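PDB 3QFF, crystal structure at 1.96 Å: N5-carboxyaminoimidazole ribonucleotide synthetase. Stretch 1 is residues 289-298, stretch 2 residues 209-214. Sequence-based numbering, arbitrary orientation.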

# COMPACT_ATOMS: atom_id res chain seq x y z
N ALA A 289 -3.96 -9.16 -0.40
CA ALA A 289 -4.07 -10.46 -1.08
C ALA A 289 -4.29 -10.38 -2.59
O ALA A 289 -4.21 -11.42 -3.26
CB ALA A 289 -5.17 -11.30 -0.45
N CYS A 290 -4.57 -9.19 -3.12
CA CYS A 290 -4.80 -9.03 -4.55
C CYS A 290 -3.75 -8.17 -5.21
O CYS A 290 -3.05 -7.41 -4.56
CB CYS A 290 -6.19 -8.43 -4.83
SG CYS A 290 -7.53 -9.55 -4.51
N GLU A 291 -3.69 -8.28 -6.53
CA GLU A 291 -2.74 -7.52 -7.32
C GLU A 291 -2.95 -5.98 -7.23
O GLU A 291 -1.98 -5.23 -7.28
CB GLU A 291 -2.80 -8.03 -8.76
CG GLU A 291 -1.61 -7.62 -9.57
CD GLU A 291 -1.55 -8.34 -10.90
OE1 GLU A 291 -1.17 -7.68 -11.89
OE2 GLU A 291 -1.91 -9.55 -10.94
N THR A 292 -4.20 -5.54 -7.09
CA THR A 292 -4.55 -4.13 -6.82
C THR A 292 -5.58 -4.11 -5.69
O THR A 292 -6.47 -4.94 -5.66
CB THR A 292 -5.25 -3.45 -8.05
OG1 THR A 292 -4.55 -3.77 -9.25
CG2 THR A 292 -5.28 -1.92 -7.88
N SER A 293 -5.50 -3.15 -4.78
CA SER A 293 -6.55 -3.05 -3.77
C SER A 293 -7.82 -2.39 -4.32
O SER A 293 -7.76 -1.66 -5.31
CB SER A 293 -6.06 -2.28 -2.55
OG SER A 293 -6.16 -0.90 -2.76
N GLN A 294 -8.96 -2.64 -3.68
CA GLN A 294 -10.18 -1.92 -4.05
C GLN A 294 -9.98 -0.40 -4.05
O GLN A 294 -10.64 0.33 -4.82
CB GLN A 294 -11.35 -2.33 -3.15
CG GLN A 294 -11.22 -1.90 -1.69
CD GLN A 294 -12.46 -2.23 -0.86
OE1 GLN A 294 -13.56 -2.38 -1.39
NE2 GLN A 294 -12.28 -2.30 0.45
N PHE A 295 -9.08 0.07 -3.17
CA PHE A 295 -8.77 1.49 -3.05
C PHE A 295 -7.95 2.04 -4.22
O PHE A 295 -8.30 3.10 -4.79
CB PHE A 295 -8.11 1.80 -1.68
CG PHE A 295 -8.97 1.41 -0.52
CD1 PHE A 295 -8.74 0.24 0.20
CD2 PHE A 295 -10.07 2.20 -0.19
CE1 PHE A 295 -9.59 -0.12 1.26
CE2 PHE A 295 -10.93 1.85 0.85
CZ PHE A 295 -10.69 0.69 1.58
N GLY A 296 -6.87 1.34 -4.56
CA GLY A 296 -6.11 1.68 -5.78
C GLY A 296 -7.00 1.62 -7.01
O GLY A 296 -6.86 2.45 -7.93
N GLN A 297 -7.91 0.65 -7.05
CA GLN A 297 -8.87 0.52 -8.16
C GLN A 297 -9.83 1.69 -8.24
O GLN A 297 -10.08 2.22 -9.32
CB GLN A 297 -9.66 -0.80 -8.10
CG GLN A 297 -8.84 -2.04 -8.40
CD GLN A 297 -8.42 -2.15 -9.88
OE1 GLN A 297 -7.81 -1.23 -10.44
NE2 GLN A 297 -8.73 -3.28 -10.50
N HIS A 298 -10.37 2.09 -7.09
CA HIS A 298 -11.34 3.19 -7.04
C HIS A 298 -10.72 4.49 -7.55
O HIS A 298 -11.35 5.23 -8.34
CB HIS A 298 -11.89 3.37 -5.62
CG HIS A 298 -12.93 4.44 -5.51
ND1 HIS A 298 -14.25 4.23 -5.83
CD2 HIS A 298 -12.84 5.73 -5.11
CE1 HIS A 298 -14.94 5.34 -5.64
NE2 HIS A 298 -14.10 6.28 -5.22
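Stretch 2 209-214: TKVFPV

Residues 209-214 lie against the loop that follows one helix and against the first turn of the next. Residues 209-211 are in extended strand conformation, and the backbone stays extended through Phe212 and Pro213. The segment runs opposite to the sequence of stretch 1. Lys210 lies near Gln297, Phe212 near Gln294, and Pro213 near Cys290. The CA atoms of Gln297 and Lys210 are 8.8 Å apart, and those of Gln294 and Phe212 are 8.3 Å apart. Side chains, chiefly the Phe212 ring, fill the space between the two backbones, and no hydrogen bond joins the two stretches.

Phe212 covers the most surface. Its CA-to-CB bond points toward stretch 1, with chi1 in the m well and chi2 at 100°. The ring reaches the loop just before the helix. Phe212 CE2 is 3.1 Å from Thr292 O, which approaches near the ring plane. This carbonyl oxygen is buried by the contact and has no hydrogen-bond partner in the model; the ring edge packs against it but does not satisfy it. Phe212 CZ is 3.7 Å from Gln294 N. Ser293 caps the helix here: its OG accepts from Gly296 N at 3.0 Å, and a weak bond comes from Phe295 N to the same OG at 3.1 Å.

Gln297 is one turn further along the helix. Its CG packs 3.6 Å from Phe212 CZ. Its NE2 lies 3.9 Å from Lys210 CB, a contact without a hydrogen bond; the amide is satisfied elsewhere in the structure. The Lys210 CA-to-CB bond points toward stretch 1, but the end of the side chain leads away.

Cys290 closes the other end of the contact. Its SG meets the Phe212 ring at the edge, 3.9 Å from Phe212 CD2. The same SG is 4.2 Å from Pro213 CD. Val211 points away from stretch 1, as expected for alternation along a strand.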

# COMPACT_ATOMS: atom_id res chain seq x y z
N THR A 209 -13.92 -2.52 -17.08
CA THR A 209 -14.47 -3.19 -15.89
C THR A 209 -13.49 -4.22 -15.34
O THR A 209 -12.76 -4.87 -16.09
CB THR A 209 -15.87 -3.86 -16.20
OG1 THR A 209 -16.78 -2.84 -16.63
CG2 THR A 209 -16.46 -4.51 -14.98
N LYS A 210 -13.45 -4.34 -14.01
CA LYS A 210 -12.71 -5.41 -13.35
C LYS A 210 -13.57 -5.91 -12.22
O LYS A 210 -14.29 -5.13 -11.60
CB LYS A 210 -11.36 -4.93 -12.80
CG LYS A 210 -10.31 -4.51 -13.82
CD LYS A 210 -9.66 -5.68 -14.56
CE LYS A 210 -8.83 -5.11 -15.70
NZ LYS A 210 -8.31 -6.15 -16.59
N VAL A 211 -13.48 -7.20 -11.94
CA VAL A 211 -14.21 -7.80 -10.83
C VAL A 211 -13.21 -8.50 -9.90
O VAL A 211 -12.27 -9.18 -10.35
CB VAL A 211 -15.28 -8.80 -11.33
CG1 VAL A 211 -16.24 -9.18 -10.20
CG2 VAL A 211 -16.06 -8.19 -12.48
N PHE A 212 -13.39 -8.29 -8.61
CA PHE A 212 -12.60 -8.99 -7.61
C PHE A 212 -13.18 -10.37 -7.32
O PHE A 212 -14.33 -10.64 -7.68
CB PHE A 212 -12.54 -8.16 -6.33
CG PHE A 212 -11.55 -7.05 -6.39
CD1 PHE A 212 -11.98 -5.74 -6.64
CD2 PHE A 212 -10.19 -7.31 -6.23
CE1 PHE A 212 -11.05 -4.69 -6.69
CE2 PHE A 212 -9.26 -6.26 -6.28
CZ PHE A 212 -9.69 -4.95 -6.51
N PRO A 213 -12.38 -11.25 -6.69
CA PRO A 213 -12.88 -12.61 -6.41
C PRO A 213 -14.01 -12.59 -5.39
O PRO A 213 -14.09 -11.65 -4.57
CB PRO A 213 -11.65 -13.34 -5.81
CG PRO A 213 -10.47 -12.47 -6.07
CD PRO A 213 -10.98 -11.06 -6.29
N VAL A 214 -14.86 -13.61 -5.42
CA VAL A 214 -15.94 -13.74 -4.46
C VAL A 214 -15.41 -13.94 -3.03
O VAL A 214 -14.60 -14.82 -2.78
CB VAL A 214 -16.91 -14.91 -4.80
CG1 VAL A 214 -18.11 -14.89 -3.87
CG2 VAL A 214 -17.36 -14.86 -6.28